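PDB 3WQC: D-threo-3-hydroxyaspartate dehydratase from Delftia, which removes ammonia from D-threo-3-hydroxyaspartate to give oxaloacetate, using pyridoxal 5'-phosphate and a divalent metal ion, and also acts on D-serine. Local coordinates for residues B[13-16]-B[17-20]; B[82-86]-B[87-91]; B[163-166]-B[167-171]; B[249-252]-B[253-257]. One frame throughout, in Å; residues are numbered along the deposited sequence. Where two conformers were deposited one is given.

In the fold
All four contacts are local, each made within one continuous run of chain, and none touches another. Interaction 4 lies nearest the cofactor: the side chain of Met255 is about 5 Å from the bound pyridoxal-5'-phosphate, and Asp252 packs on His361 of a magnesium site. Interaction 2 turns the chain from helix 77-85 into strand 90-93 of the alanine racemase-like barrel, with the side chain of Ile91 about 12 Å from the cofactor. Interaction 3, on helix 159-171 of the same domain, and interaction 1, in the loop leading into strand 22-26, lie on opposite sides of the chain's centre, their own centres about 55 Å apart.

Interaction 1 of 4, residues B[13-16]-B[17-20]; sequences DTLL and TLDT
Between Thr14 and Leu18 the chain bends into a tight turn, and the carbonyl O of Thr14 takes the amides of both Thr17 and Leu18. The Leu18 N lies 3.1 Å from Thr14 O and almost in line with its C=O bond, at 165°, whereas Thr17 N comes in from well above the carbonyl plane. Inside the bend, the hydroxyl of Thr17 is held at two points. It donates to Asp13, OG1 to OD1 at 2.5 Å, on the anti lone pair of that oxygen, and it accepts the backbone N of Thr14 at 3.0 Å in a nearly straight bond. With OG1 between its own backbone N and carbonyl carbon (chi1 65°), Thr17 turns its hydroxyl back to the start of the loop, where both partners lie. Thr14 OG1 accepts from Leu16 N at 3.1 Å, which makes an ST turn within this loop between helix 3-11 and strand 22-26. An alanine in place of Asp13 would remove the acceptor of the Thr17 hydroxyl and would probably leave that group freer to rotate. Apolar contact is slight: Leu15 CD2 meets Leu18 CD1 at 4.1 Å, and both leucines pack on Val381 of strand 381-385. Further along, Asp19 forms a salt bridge with Arg101 of the second subunit.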
loop_
_atom_site.group_PDB
_atom_site.type_symbol
_atom_site.label_atom_id
_atom_site.label_comp_id
_atom_site.label_asym_id
_atom_site.label_seq_id
_atom_site.Cartn_x
_atom_site.Cartn_y
_atom_site.Cartn_z
ATOM N N ASP B 13 12.998 -20.435 10.944
ATOM C CA ASP B 13 13.400 -19.018 11.112
ATOM C C ASP B 13 13.014 -18.428 12.441
ATOM O O ASP B 13 12.104 -18.912 13.117
ATOM C CB ASP B 13 12.869 -18.140 9.985
ATOM C CG ASP B 13 13.739 -18.258 8.708
ATOM O OD1 ASP B 13 14.917 -17.884 8.696
ATOM O OD2 ASP B 13 13.268 -18.721 7.699
ATOM N N THR B 14 13.695 -17.359 12.827
ATOM C CA THR B 14 13.372 -16.549 14.020
ATOM C C THR B 14 13.468 -15.110 13.604
ATOM O O THR B 14 13.728 -14.811 12.422
ATOM C CB THR B 14 14.442 -16.745 15.119
ATOM O OG1 THR B 14 15.658 -16.230 14.591
ATOM C CG2 THR B 14 14.643 -18.250 15.474
ATOM N N LEU B 15 13.246 -14.181 14.528
ATOM C CA LEU B 15 13.341 -12.760 14.181
ATOM C C LEU B 15 14.742 -12.333 13.850
ATOM O O LEU B 15 14.951 -11.270 13.264
ATOM C CB LEU B 15 12.766 -11.845 15.253
ATOM C CG LEU B 15 11.312 -12.065 15.573
ATOM C CD1 LEU B 15 10.949 -10.915 16.477
ATOM C CD2 LEU B 15 10.427 -11.959 14.330
ATOM N N LEU B 16 15.724 -13.169 14.205
ATOM C CA LEU B 16 17.103 -12.842 13.874
ATOM C C LEU B 16 17.488 -13.286 12.493
ATOM O O LEU B 16 18.536 -12.801 11.939
ATOM C CB LEU B 16 18.043 -13.548 14.886
ATOM C CG LEU B 16 17.999 -12.952 16.285
ATOM C CD1 LEU B 16 18.950 -13.751 17.146
ATOM C CD2 LEU B 16 18.435 -11.495 16.233
ATOM N N THR B 17 16.776 -14.287 11.935
ATOM C CA THR B 17 17.203 -14.897 10.668
ATOM C C THR B 17 16.325 -14.455 9.487
ATOM O O THR B 17 16.729 -14.575 8.352
ATOM C CB THR B 17 17.209 -16.450 10.697
ATOM O OG1 THR B 17 15.858 -16.927 10.862
ATOM C CG2 THR B 17 18.139 -16.950 11.827
ATOM N N LEU B 18 15.122 -13.920 9.757
ATOM C CA LEU B 18 14.282 -13.388 8.669
ATOM C C LEU B 18 14.973 -12.262 7.892
ATOM O O LEU B 18 15.736 -11.447 8.496
ATOM C CB LEU B 18 13.008 -12.777 9.278
ATOM C CG LEU B 18 11.931 -13.811 9.696
ATOM C CD1 LEU B 18 10.816 -13.102 10.421
ATOM C CD2 LEU B 18 11.417 -14.706 8.538
ATOM N N ASP B 19 14.713 -12.149 6.603
ATOM C CA ASP B 19 15.068 -10.882 5.946
ATOM C C ASP B 19 14.062 -9.812 6.373
ATOM O O ASP B 19 12.943 -10.134 6.906
ATOM C CB ASP B 19 15.010 -11.076 4.437
ATOM C CG ASP B 19 15.707 -9.923 3.632
ATOM O OD1 ASP B 19 16.506 -9.131 4.239
ATOM O OD2 ASP B 19 15.474 -9.831 2.379
ATOM N N THR B 20 14.482 -8.553 6.248
ATOM C CA THR B 20 13.633 -7.422 6.606
ATOM C C THR B 20 13.413 -6.560 5.344
ATOM O O THR B 20 14.213 -6.568 4.389
ATOM C CB THR B 20 14.341 -6.541 7.644
ATOM O OG1 THR B 20 15.654 -6.191 7.197
ATOM C CG2 THR B 20 14.399 -7.288 8.976
#

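Interaction 2 of 4, residues B[82-86]-B[87-91]; sequences QFFAA and GTTDI
Phe83 and Thr88 meet at the C-terminal end of helix 77-85, where the carbonyl O of Phe83 receives the amide N of Thr88 at 2.9 Å. Phe83 CB lies 4.1 Å from Thr88 CB, and the Thr88 hydroxyl is at the edge of the Phe83 ring. Phe84 comes next: its carbonyl O takes Gly87 N at 3.0 Å from above the carbonyl plane, and together with the Thr88 bond this forms a Schellman motif. With CG anti to the backbone N (chi1 177°), the Phe84 side chain leaves the turn, and only one ring edge stays near it: CE1 lies 4.1 Å from Thr89 CG2, and Thr88 O is at the same rim. That oxygen, buried without a hydrogen-bond partner in the model, also faces Phe84 CA at 3.2 Å in a CH...O contact. Ile91 brings CD1 to within 4.1 Å of Phe84 CB. Ala86 leads into Gly87, whose phi of 109° would press a side chain against the carbonyl O of Ala86, which explains the glycine. The turn thus closes the helix and starts the strand of a beta-alpha-beta unit made by strand 72-74, helix 77-85 and strand 90-93. Phe83, Thr88 and Ile91 all pack on Ile72 of the preceding strand, Phe83 also touches Ala61 of helix 58-66, and Asp90 makes salt bridges with Lys116 and Arg49.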
loop_
_atom_site.group_PDB
_atom_site.type_symbol
_atom_site.label_atom_id
_atom_site.label_comp_id
_atom_site.label_asym_id
_atom_site.label_seq_id
_atom_site.Cartn_x
_atom_site.Cartn_y
_atom_site.Cartn_z
ATOM N N GLN B 82 -11.272 -17.295 -1.930
ATOM C CA GLN B 82 -10.148 -17.888 -1.146
ATOM C C GLN B 82 -10.716 -18.576 0.078
ATOM O O GLN B 82 -10.337 -19.710 0.416
ATOM C CB GLN B 82 -9.159 -16.766 -0.711
ATOM C CG GLN B 82 -8.127 -17.213 0.380
ATOM C CD GLN B 82 -7.034 -16.161 0.706
ATOM O OE1 GLN B 82 -6.174 -15.789 -0.118
ATOM N NE2 GLN B 82 -6.992 -15.786 1.950
ATOM N N PHE B 83 -11.541 -17.878 0.843
ATOM C CA PHE B 83 -12.015 -18.431 2.107
ATOM C C PHE B 83 -13.020 -19.575 1.866
ATOM O O PHE B 83 -12.995 -20.563 2.626
ATOM C CB PHE B 83 -12.588 -17.334 3.065
ATOM C CG PHE B 83 -11.487 -16.549 3.653
ATOM C CD1 PHE B 83 -10.843 -16.998 4.803
ATOM C CD2 PHE B 83 -11.068 -15.342 3.071
ATOM C CE1 PHE B 83 -9.761 -16.252 5.364
ATOM C CE2 PHE B 83 -9.978 -14.595 3.616
ATOM C CZ PHE B 83 -9.308 -15.067 4.763
ATOM N N PHE B 84 -13.819 -19.483 0.779
ATOM C CA PHE B 84 -14.701 -20.651 0.485
ATOM C C PHE B 84 -13.871 -21.894 0.078
ATOM O O PHE B 84 -14.199 -23.013 0.549
ATOM C CB PHE B 84 -15.666 -20.311 -0.650
ATOM C CG PHE B 84 -16.536 -21.497 -1.040
ATOM C CD1 PHE B 84 -17.476 -22.008 -0.117
ATOM C CD2 PHE B 84 -16.391 -22.084 -2.310
ATOM C CE1 PHE B 84 -18.223 -23.170 -0.470
ATOM C CE2 PHE B 84 -17.158 -23.211 -2.670
ATOM C CZ PHE B 84 -18.055 -23.720 -1.744
ATOM N N ALA B 85 -12.809 -21.692 -0.685
ATOM C CA ALA B 85 -11.933 -22.818 -1.064
ATOM C C ALA B 85 -11.342 -23.452 0.215
ATOM O O ALA B 85 -11.023 -24.646 0.254
ATOM C CB ALA B 85 -10.819 -22.377 -1.991
ATOM N N ALA B 86 -11.082 -22.622 1.220
ATOM C CA ALA B 86 -10.511 -23.055 2.525
ATOM C C ALA B 86 -11.542 -23.623 3.485
ATOM O O ALA B 86 -11.200 -23.961 4.606
ATOM C CB ALA B 86 -9.705 -21.922 3.164
ATOM N N GLY B 87 -12.814 -23.671 3.086
ATOM C CA GLY B 87 -13.845 -24.312 3.878
ATOM C C GLY B 87 -14.890 -23.415 4.555
ATOM O O GLY B 87 -15.823 -23.922 5.254
ATOM N N THR B 88 -14.752 -22.075 4.382
ATOM C CA THR B 88 -15.705 -21.160 5.001
ATOM C C THR B 88 -16.940 -20.991 4.073
ATOM O O THR B 88 -16.782 -20.528 2.947
ATOM C CB THR B 88 -15.087 -19.793 5.210
ATOM O OG1 THR B 88 -13.972 -19.958 6.061
ATOM C CG2 THR B 88 -16.071 -18.811 5.905
ATOM N N THR B 89 -18.148 -21.372 4.538
ATOM C CA THR B 89 -19.296 -21.314 3.638
ATOM C C THR B 89 -20.188 -20.119 3.910
ATOM O O THR B 89 -20.907 -19.693 3.021
ATOM C CB THR B 89 -20.141 -22.597 3.775
ATOM O OG1 THR B 89 -20.570 -22.753 5.110
ATOM C CG2 THR B 89 -19.317 -23.831 3.400
ATOM N N ASP B 90 -20.134 -19.542 5.114
ATOM C CA ASP B 90 -21.058 -18.434 5.485
ATOM C C ASP B 90 -20.323 -17.115 5.317
ATOM O O ASP B 90 -19.528 -16.663 6.178
ATOM C CB ASP B 90 -21.444 -18.682 6.933
ATOM C CG ASP B 90 -22.359 -17.622 7.525
ATOM O OD1 ASP B 90 -22.687 -16.577 6.815
ATOM O OD2 ASP B 90 -22.709 -17.695 8.774
ATOM N N ILE B 91 -20.535 -16.489 4.140
ATOM C CA ILE B 91 -19.676 -15.328 3.763
ATOM C C ILE B 91 -20.578 -14.171 3.342
ATOM O O ILE B 91 -21.474 -14.322 2.466
ATOM C CB ILE B 91 -18.762 -15.706 2.562
ATOM C CG1 ILE B 91 -17.826 -16.859 2.946
ATOM C CG2 ILE B 91 -17.920 -14.457 2.116
ATOM C CD1 ILE B 91 -16.799 -17.235 1.866
#

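Interaction 3 of 4, residues B[163-166]-B[167-171]; sequences LAIG and RTLHD
The carbonyl O of Ala164 is gripped twice by Thr168, by its backbone N at 3.0 Å and by its hydroxyl OG1 at 2.7 Å. The two donors approach from opposite faces of the carbonyl plane. The hydroxyl gets there because OG1 is anti to the carbonyl carbon of Thr168 and beside its N (chi1 -65°), which turns it back over the preceding turn of helix 159-171. A valine at this position would lose the hydroxyl donor and would probably leave Ala164 O with the Thr168 amide as its one remaining grip here. One residue earlier in each turn, Leu163 and Arg167 meet: the arginine, extended from CG to NE, runs back beside Leu163, whose CB lies over one face of the guanidinium, 3.8 Å from NH1. On the side turned to the barrel, Ile165 and Leu169 run side by side in the same direction, CG2 and CD1 4.2 Å apart, and pack on Ile143 and Val141 of strand 140-146. Gly166 offers only its backbone, its O accepting His170 N at 2.8 Å. The chemistry is therefore divided around the helix: aliphatic groups meet the strand, Thr168 faces helix 122-135, and the charged arginine rests on a leucine at the exposed side.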
loop_
_atom_site.group_PDB
_atom_site.type_symbol
_atom_site.label_atom_id
_atom_site.label_comp_id
_atom_site.label_asym_id
_atom_site.label_seq_id
_atom_site.Cartn_x
_atom_site.Cartn_y
_atom_site.Cartn_z
ATOM N N LEU B 163 -38.478 0.534 1.749
ATOM C CA LEU B 163 -39.520 -0.384 1.270
ATOM C C LEU B 163 -39.367 -0.685 -0.222
ATOM O O LEU B 163 -39.699 -1.785 -0.696
ATOM C CB LEU B 163 -40.926 0.148 1.596
ATOM C CG LEU B 163 -41.373 -0.119 3.028
ATOM C CD1 LEU B 163 -40.389 -0.341 4.122
ATOM C CD2 LEU B 163 -42.684 0.562 3.348
ATOM N N ALA B 164 -39.036 0.400 -0.998
ATOM C CA ALA B 164 -38.934 0.185 -2.439
ATOM C C ALA B 164 -37.838 -0.862 -2.770
ATOM O O ALA B 164 -38.019 -1.769 -3.574
ATOM C CB ALA B 164 -38.564 1.519 -3.136
ATOM N N ILE B 165 -36.706 -0.761 -2.045
ATOM C CA ILE B 165 -35.637 -1.754 -2.273
ATOM C C ILE B 165 -36.056 -3.119 -1.733
ATOM O O ILE B 165 -35.863 -4.150 -2.441
ATOM C CB ILE B 165 -34.361 -1.266 -1.544
ATOM C CG1 ILE B 165 -33.861 0.034 -2.202
ATOM C CG2 ILE B 165 -33.275 -2.361 -1.562
ATOM C CD1 ILE B 165 -32.791 0.722 -1.315
ATOM N N GLY B 166 -36.630 -3.149 -0.503
ATOM C CA GLY B 166 -37.027 -4.446 0.007
ATOM C C GLY B 166 -38.092 -5.152 -0.852
ATOM O O GLY B 166 -37.994 -6.364 -1.065
ATOM N N ARG B 167 -39.098 -4.404 -1.350
ATOM C CA ARG B 167 -40.090 -5.010 -2.262
ATOM C C ARG B 167 -39.488 -5.456 -3.547
ATOM O O ARG B 167 -39.839 -6.487 -4.091
ATOM C CB ARG B 167 -41.245 -4.022 -2.447
ATOM C CG ARG B 167 -42.055 -3.851 -1.192
ATOM C CD ARG B 167 -43.034 -2.701 -1.327
ATOM N NE ARG B 167 -43.883 -2.620 -0.127
ATOM C CZ ARG B 167 -44.464 -1.476 0.251
ATOM N NH1 ARG B 167 -44.165 -0.317 -0.389
ATOM N NH2 ARG B 167 -45.229 -1.457 1.329
ATOM N N THR B 168 -38.558 -4.652 -4.099
ATOM C CA THR B 168 -37.961 -5.034 -5.385
ATOM C C THR B 168 -37.300 -6.424 -5.210
ATOM O O THR B 168 -37.421 -7.327 -6.060
ATOM C CB THR B 168 -36.906 -4.008 -5.810
ATOM O OG1 THR B 168 -37.552 -2.761 -6.050
ATOM C CG2 THR B 168 -36.147 -4.464 -7.073
ATOM N N LEU B 169 -36.560 -6.577 -4.074
ATOM C CA LEU B 169 -35.924 -7.879 -3.824
ATOM C C LEU B 169 -36.935 -8.993 -3.570
ATOM O O LEU B 169 -36.893 -10.077 -4.189
ATOM C CB LEU B 169 -34.965 -7.746 -2.595
ATOM C CG LEU B 169 -33.747 -6.848 -2.881
ATOM C CD1 LEU B 169 -33.054 -6.537 -1.511
ATOM C CD2 LEU B 169 -32.766 -7.459 -3.891
ATOM N N HIS B 170 -37.887 -8.714 -2.651
ATOM C CA HIS B 170 -38.811 -9.790 -2.216
ATOM C C HIS B 170 -39.813 -10.204 -3.302
ATOM O O HIS B 170 -40.016 -11.386 -3.604
ATOM C CB HIS B 170 -39.522 -9.300 -0.974
ATOM C CG HIS B 170 -40.426 -10.317 -0.376
ATOM N ND1 HIS B 170 -39.950 -11.413 0.275
ATOM C CD2 HIS B 170 -41.783 -10.386 -0.290
ATOM C CE1 HIS B 170 -40.988 -12.179 0.710
ATOM N NE2 HIS B 170 -42.090 -11.541 0.405
ATOM N N ASP B 171 -40.387 -9.174 -4.004
ATOM C CA ASP B 171 -41.362 -9.430 -5.060
ATOM C C ASP B 171 -40.614 -10.068 -6.234
ATOM O O ASP B 171 -41.221 -10.817 -7.027
ATOM C CB ASP B 171 -41.958 -8.147 -5.593
ATOM C CG ASP B 171 -42.816 -7.439 -4.595
ATOM O OD1 ASP B 171 -43.284 -8.014 -3.599
ATOM O OD2 ASP B 171 -43.063 -6.187 -4.840
#

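Interaction 4 of 4, residues B[249-252]-B[253-257]; sequences VFFD and LVMRN
Asp252 ends the loop 249-252 in an extended conformation, and its carbonyl O accepts Arg256 N at 3.0 Å, the bond that opens the first turn of helix 253-258. Asp252 is the N-cap: its OD1 receives the amide N of Met255 at 2.9 Å in a nearly straight bond of 164°, met almost along the C-O axis of the carboxylate. Its CG lies between the backbone N and the carbonyl carbon (chi1 61°), which carries the carboxylate over the start of the helix. There OD1 also touches the first turn, with Val254 CB at 3.6 Å. The other oxygen, OD2, accepts the backbone N of Ala362, beside the metal-site residue His361. Phe251 adds the apolar part: its CD1 is 3.8 Å from Met255 CB, while in the conformer given, one of two for this methionine, CG of Met255 comes in at the ring edge and the two side chains cross at about a right angle. Phe251 and Met255 both pack on Thr228 of helix 228-233, a cofactor-pocket residue, and Met255 touches Tyr187 of that pocket as well. Farther along the helix, Arg256 NH1 donates to Asn257 OD1 at 2.8 Å, the oxygen lying in the guanidinium plane. Both carboxylate oxygens of buried Asp252 thus meet backbone amides, and a negative charge there would probably be favoured further by the helix N-terminus.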
loop_
_atom_site.group_PDB
_atom_site.type_symbol
_atom_site.label_atom_id
_atom_site.label_comp_id
_atom_site.label_asym_id
_atom_site.label_seq_id
_atom_site.Cartn_x
_atom_site.Cartn_y
_atom_site.Cartn_z
ATOM N N VAL B 249 -8.340 -7.842 15.486
ATOM C CA VAL B 249 -7.556 -9.046 15.549
ATOM C C VAL B 249 -6.090 -8.691 15.828
ATOM O O VAL B 249 -5.390 -9.441 16.609
ATOM C CB VAL B 249 -7.772 -9.963 14.291
ATOM C CG1 VAL B 249 -7.189 -9.349 12.986
ATOM C CG2 VAL B 249 -7.181 -11.375 14.496
ATOM N N PHE B 250 -5.635 -7.581 15.220
ATOM C CA PHE B 250 -4.274 -7.091 15.493
ATOM C C PHE B 250 -4.195 -5.824 16.292
ATOM O O PHE B 250 -3.173 -5.571 16.982
ATOM C CB PHE B 250 -3.490 -6.859 14.152
ATOM C CG PHE B 250 -3.429 -8.102 13.272
ATOM C CD1 PHE B 250 -3.264 -9.428 13.817
ATOM C CD2 PHE B 250 -3.453 -7.946 11.883
ATOM C CE1 PHE B 250 -3.160 -10.559 12.965
ATOM C CE2 PHE B 250 -3.315 -9.069 11.049
ATOM C CZ PHE B 250 -3.204 -10.361 11.576
ATOM N N PHE B 251 -5.185 -4.929 16.162
ATOM C CA PHE B 251 -5.100 -3.558 16.586
ATOM C C PHE B 251 -3.957 -2.792 15.892
ATOM O O PHE B 251 -3.241 -3.387 15.057
ATOM C CB PHE B 251 -5.046 -3.375 18.159
ATOM C CG PHE B 251 -6.343 -3.756 18.832
ATOM C CD1 PHE B 251 -7.506 -3.002 18.561
ATOM C CD2 PHE B 251 -6.392 -4.799 19.759
ATOM C CE1 PHE B 251 -8.704 -3.257 19.270
ATOM C CE2 PHE B 251 -7.606 -5.085 20.447
ATOM C CZ PHE B 251 -8.734 -4.292 20.195
ATOM N N ASP B 252 -3.848 -1.508 16.198
ATOM C CA ASP B 252 -2.888 -0.616 15.582
ATOM C C ASP B 252 -2.872 0.681 16.315
ATOM O O ASP B 252 -3.579 0.819 17.366
ATOM C CB ASP B 252 -3.141 -0.480 14.056
ATOM C CG ASP B 252 -4.526 0.109 13.741
ATOM O OD1 ASP B 252 -5.023 0.892 14.605
ATOM O OD2 ASP B 252 -5.104 -0.196 12.672
ATOM N N LEU B 253 -2.041 1.640 15.881
ATOM C CA LEU B 253 -1.918 2.872 16.646
ATOM C C LEU B 253 -3.113 3.821 16.491
ATOM O O LEU B 253 -3.446 4.573 17.410
ATOM C CB LEU B 253 -0.660 3.643 16.240
ATOM C CG LEU B 253 0.642 2.828 16.600
ATOM C CD1 LEU B 253 1.807 3.515 15.871
ATOM C CD2 LEU B 253 0.833 2.838 18.120
ATOM N N VAL B 254 -3.806 3.743 15.346
ATOM C CA VAL B 254 -5.082 4.506 15.206
ATOM C C VAL B 254 -6.070 3.984 16.285
ATOM O O VAL B 254 -6.698 4.812 16.959
ATOM C CB VAL B 254 -5.652 4.330 13.788
ATOM C CG1 VAL B 254 -7.141 4.676 13.735
ATOM C CG2 VAL B 254 -4.853 5.254 12.878
ATOM N N MET B 255 -6.177 2.685 16.513
ATOM C CA MET B 255 -7.070 2.126 17.558
ATOM C C MET B 255 -6.599 2.529 18.938
ATOM O O MET B 255 -7.432 2.835 19.829
ATOM C CB MET B 255 -7.190 0.595 17.510
ATOM C CG MET B 255 -7.951 0.093 16.271
ATOM S SD MET B 255 -9.721 0.455 16.288
ATOM C CE MET B 255 -10.043 1.435 14.819
ATOM N N ARG B 256 -5.289 2.518 19.166
ATOM C CA ARG B 256 -4.717 2.962 20.458
ATOM C C ARG B 256 -5.160 4.419 20.710
ATOM O O ARG B 256 -5.630 4.770 21.837
ATOM C CB ARG B 256 -3.184 2.884 20.393
ATOM C CG ARG B 256 -2.538 3.298 21.711
ATOM C CD ARG B 256 -2.222 4.807 21.679
ATOM N NE ARG B 256 -1.340 5.204 22.776
ATOM C CZ ARG B 256 -0.951 6.469 23.004
ATOM N NH1 ARG B 256 -1.351 7.488 22.210
ATOM N NH2 ARG B 256 -0.128 6.714 24.034
ATOM N N ASN B 257 -5.075 5.308 19.700
ATOM C CA ASN B 257 -5.454 6.679 19.865
ATOM C C ASN B 257 -6.979 6.879 20.052
ATOM O O ASN B 257 -7.407 7.823 20.768
ATOM C CB ASN B 257 -4.992 7.525 18.729
ATOM C CG ASN B 257 -3.513 7.855 18.819
ATOM O OD1 ASN B 257 -2.945 7.844 19.935
ATOM N ND2 ASN B 257 -2.915 8.285 17.694
#